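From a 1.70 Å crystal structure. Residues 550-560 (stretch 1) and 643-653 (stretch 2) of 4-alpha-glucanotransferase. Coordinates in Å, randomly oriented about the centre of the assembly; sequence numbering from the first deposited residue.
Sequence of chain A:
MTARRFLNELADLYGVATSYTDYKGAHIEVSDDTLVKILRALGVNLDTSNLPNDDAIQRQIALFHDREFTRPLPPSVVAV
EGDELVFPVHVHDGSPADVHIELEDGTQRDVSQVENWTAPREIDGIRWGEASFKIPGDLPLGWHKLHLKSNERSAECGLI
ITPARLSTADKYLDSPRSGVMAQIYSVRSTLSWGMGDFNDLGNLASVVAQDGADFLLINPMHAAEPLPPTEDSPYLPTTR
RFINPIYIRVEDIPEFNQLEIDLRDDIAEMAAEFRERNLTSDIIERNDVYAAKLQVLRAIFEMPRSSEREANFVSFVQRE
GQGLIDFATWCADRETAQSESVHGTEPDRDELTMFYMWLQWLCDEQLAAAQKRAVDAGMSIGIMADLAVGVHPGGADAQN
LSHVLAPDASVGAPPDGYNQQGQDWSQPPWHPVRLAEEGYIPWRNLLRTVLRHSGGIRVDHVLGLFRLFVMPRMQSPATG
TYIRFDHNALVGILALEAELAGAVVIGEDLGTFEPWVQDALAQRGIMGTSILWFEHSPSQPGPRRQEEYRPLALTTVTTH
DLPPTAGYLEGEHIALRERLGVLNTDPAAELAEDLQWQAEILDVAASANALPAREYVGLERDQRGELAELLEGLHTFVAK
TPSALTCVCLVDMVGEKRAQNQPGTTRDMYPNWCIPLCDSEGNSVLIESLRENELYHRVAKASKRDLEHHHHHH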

# COMPACT_ATOMS: atom_id res chain seq x y z
N ARG A 550 -5.14 13.71 17.24
CA ARG A 550 -5.81 14.23 16.05
C ARG A 550 -7.10 13.45 15.82
O ARG A 550 -7.09 12.21 15.81
CB ARG A 550 -4.96 13.97 14.80
CG ARG A 550 -4.05 15.05 14.32
CD ARG A 550 -3.54 14.64 12.91
NE ARG A 550 -4.56 14.93 11.88
CZ ARG A 550 -4.55 14.47 10.62
NH1 ARG A 550 -3.59 13.63 10.19
NH2 ARG A 550 -5.52 14.83 9.79
N PRO A 551 -8.18 14.13 15.55
CA PRO A 551 -9.40 13.45 15.23
C PRO A 551 -9.38 12.71 13.87
O PRO A 551 -9.91 11.60 13.79
CB PRO A 551 -10.44 14.54 15.18
CG PRO A 551 -9.86 15.58 16.07
CD PRO A 551 -8.42 15.56 15.76
N LEU A 552 -8.83 13.32 12.85
CA LEU A 552 -8.90 12.69 11.52
C LEU A 552 -7.70 11.76 11.39
O LEU A 552 -6.74 12.06 10.71
CB LEU A 552 -8.97 13.71 10.39
CG LEU A 552 -9.31 13.15 9.02
CD1 LEU A 552 -10.70 12.58 8.96
CD2 LEU A 552 -9.04 14.26 7.96
N ALA A 553 -7.81 10.64 12.07
CA ALA A 553 -6.71 9.69 12.23
C ALA A 553 -7.19 8.30 12.63
O ALA A 553 -8.23 8.15 13.25
CB ALA A 553 -5.71 10.17 13.26
N LEU A 554 -6.37 7.33 12.28
CA LEU A 554 -6.35 6.03 12.88
C LEU A 554 -5.31 6.03 14.02
O LEU A 554 -4.10 6.24 13.79
CB LEU A 554 -5.93 4.96 11.88
CG LEU A 554 -5.80 3.53 12.47
CD1 LEU A 554 -7.20 3.05 12.68
CD2 LEU A 554 -5.07 2.69 11.47
N THR A 555 -5.77 5.76 15.24
CA THR A 555 -4.87 5.69 16.40
C THR A 555 -4.71 4.25 16.92
O THR A 555 -5.71 3.51 17.12
CB THR A 555 -5.37 6.64 17.51
OG1 THR A 555 -5.31 7.97 17.00
CG2 THR A 555 -4.44 6.58 18.71
N THR A 556 -3.47 3.80 17.08
CA THR A 556 -3.19 2.48 17.60
C THR A 556 -2.20 2.61 18.74
O THR A 556 -1.53 3.68 18.88
CB THR A 556 -2.48 1.55 16.56
OG1 THR A 556 -1.35 2.24 15.97
CG2 THR A 556 -3.42 1.18 15.58
N VAL A 557 -2.07 1.53 19.49
CA VAL A 557 -1.02 1.45 20.52
C VAL A 557 0.27 1.09 19.81
O VAL A 557 1.32 1.62 20.11
CB VAL A 557 -1.30 0.39 21.57
CG1 VAL A 557 -0.12 0.23 22.53
CG2 VAL A 557 -2.62 0.67 22.28
N THR A 558 0.18 0.14 18.90
CA THR A 558 1.35 -0.45 18.28
C THR A 558 1.10 -0.80 16.80
O THR A 558 0.11 -0.41 16.28
CB THR A 558 1.83 -1.65 19.08
OG1 THR A 558 3.17 -2.00 18.67
CG2 THR A 558 0.90 -2.83 18.96
N THR A 559 2.08 -1.38 16.13
CA THR A 559 1.98 -1.71 14.68
C THR A 559 2.79 -2.95 14.46
O THR A 559 3.55 -3.35 15.31
CB THR A 559 2.58 -0.69 13.68
OG1 THR A 559 4.00 -0.66 13.81
CG2 THR A 559 2.01 0.65 13.85
N HIS A 560 2.66 -3.49 13.27
CA HIS A 560 3.37 -4.69 12.85
C HIS A 560 4.89 -4.51 12.82
O HIS A 560 5.59 -5.51 12.80
CB HIS A 560 2.85 -5.15 11.44
CG HIS A 560 3.05 -4.12 10.39
ND1 HIS A 560 2.17 -3.09 10.16
CD2 HIS A 560 4.12 -3.89 9.58
CE1 HIS A 560 2.66 -2.29 9.22
NE2 HIS A 560 3.85 -2.76 8.86
N SER A 643 -9.92 10.41 18.24
CA SER A 643 -9.66 9.78 16.95
C SER A 643 -10.85 9.12 16.32
O SER A 643 -11.53 8.32 16.97
CB SER A 643 -8.55 8.76 17.10
OG SER A 643 -7.30 9.40 17.39
N ALA A 644 -11.10 9.42 15.03
CA ALA A 644 -12.18 8.81 14.27
C ALA A 644 -12.11 7.29 14.32
O ALA A 644 -13.14 6.63 14.46
CB ALA A 644 -12.11 9.27 12.85
N LEU A 645 -10.93 6.73 14.22
CA LEU A 645 -10.78 5.31 14.27
C LEU A 645 -9.62 4.92 15.17
O LEU A 645 -8.56 5.55 15.17
CB LEU A 645 -10.54 4.72 12.89
CG LEU A 645 -11.65 4.89 11.88
CD1 LEU A 645 -11.12 4.43 10.50
CD2 LEU A 645 -12.92 4.14 12.21
N THR A 646 -9.82 3.83 15.91
CA THR A 646 -8.75 3.23 16.75
C THR A 646 -8.57 1.78 16.36
O THR A 646 -9.50 1.18 15.88
CB THR A 646 -9.10 3.31 18.25
OG1 THR A 646 -10.38 2.73 18.44
CG2 THR A 646 -9.10 4.69 18.67
N CYS A 647 -7.42 1.21 16.62
CA CYS A 647 -7.13 -0.12 16.16
C CYS A 647 -6.43 -0.85 17.25
O CYS A 647 -5.46 -0.31 17.82
CB CYS A 647 -6.24 -0.12 14.89
SG CYS A 647 -6.21 -1.80 14.17
N VAL A 648 -7.01 -2.02 17.60
CA VAL A 648 -6.46 -2.94 18.58
C VAL A 648 -5.72 -3.95 17.74
O VAL A 648 -6.32 -4.53 16.86
CB VAL A 648 -7.58 -3.68 19.38
CG1 VAL A 648 -7.01 -4.70 20.36
CG2 VAL A 648 -8.51 -2.69 20.01
N CYS A 649 -4.45 -4.14 18.02
CA CYS A 649 -3.72 -5.22 17.39
C CYS A 649 -4.05 -6.57 18.03
O CYS A 649 -4.02 -6.73 19.25
CB CYS A 649 -2.23 -4.97 17.40
SG CYS A 649 -1.71 -3.49 16.41
N LEU A 650 -4.34 -7.56 17.17
CA LEU A 650 -4.78 -8.85 17.58
C LEU A 650 -3.73 -9.45 18.50
O LEU A 650 -4.08 -10.15 19.48
CB LEU A 650 -5.01 -9.80 16.37
CG LEU A 650 -5.53 -11.19 16.72
CD1 LEU A 650 -6.93 -11.05 17.35
CD2 LEU A 650 -5.55 -12.12 15.48
N VAL A 651 -2.47 -9.22 18.19
CA VAL A 651 -1.37 -9.74 19.02
C VAL A 651 -1.53 -9.31 20.48
O VAL A 651 -1.14 -10.06 21.38
CB VAL A 651 0.05 -9.27 18.53
CG1 VAL A 651 0.41 -9.99 17.24
CG2 VAL A 651 0.18 -7.77 18.36
N ASP A 652 -1.99 -8.09 20.68
CA ASP A 652 -2.15 -7.54 22.05
C ASP A 652 -3.36 -8.13 22.77
O ASP A 652 -3.41 -8.05 24.00
CB ASP A 652 -2.30 -6.00 22.01
CG ASP A 652 -0.99 -5.31 21.76
OD1 ASP A 652 0.02 -6.03 21.73
OD2 ASP A 652 -0.97 -4.08 21.64
N MET A 653 -4.29 -8.75 22.05
CA MET A 653 -5.44 -9.39 22.63
C MET A 653 -5.11 -10.77 23.20
O MET A 653 -5.88 -11.31 23.99
CB MET A 653 -6.63 -9.44 21.64
CG MET A 653 -6.98 -8.11 21.07
SD MET A 653 -8.38 -8.15 19.95
CE MET A 653 -9.77 -7.71 21.03
O HOH W 1 -2.89 -1.11 18.68

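Stretch 2 runs alongside stretch 1 as a parallel β-strand partner, with the axes of strands 553-556 and 645-649 inclined by 30° and 597 Å² buried between the two segments. The contact opens at Ser643, whose OG lies just 2.5 Å from Thr555 OG1. This very short hydrogen bond, in which either hydroxyl could be the donor, ties a residue two positions before the strand to Thr555, within strand 553-556. Next, Ala644 N donates to Pro551 O (2.8 Å), so the pairing begins before the strands themselves.

Leu645 serves stretch 1 with both of its backbone polar groups: its N donates to Ala553 O at 3.2 Å, and its O accepts from Thr555 N at 2.8 Å. Leu645 thus bonds to the residues before and after its bridge partner Leu554, the usual pattern of parallel strands. Leu645 O also receives a CA-H...O contact from Leu554 CA (3.2 Å). Beside this backbone, Leu554 CD1 packs 3.7 Å from Leu645 CB and reaches on to Cys647 CB at 4.0 Å.

Thr646 pairs with Thr555, and both side chains lie on the sheet face opposite the two leucines. Thr646 CA approaches Thr555 O at 3.1 Å in a second CA-H...O contact, while the same oxygen accepts from Cys647 N at 2.9 Å, with a more bent angle of 140°. Cys647 CB also sits tightly against Thr556 CG2, at 3.2 Å.

Beyond this point the direct ladder gives way to water. Cys647 O and Val557 N are 4.2 Å apart, and water 1 bridges them, donating to Cys647 O (2.8 Å) and accepting from Val557 N (2.9 Å). Cys649 N adds a weak bond to this water at 3.5 Å. Side-chain packing closes the contact: Cys649 SG lies 3.7 Å from Thr558 CG2, and Asp652 OD2 approaches that same methyl at 3.5 Å.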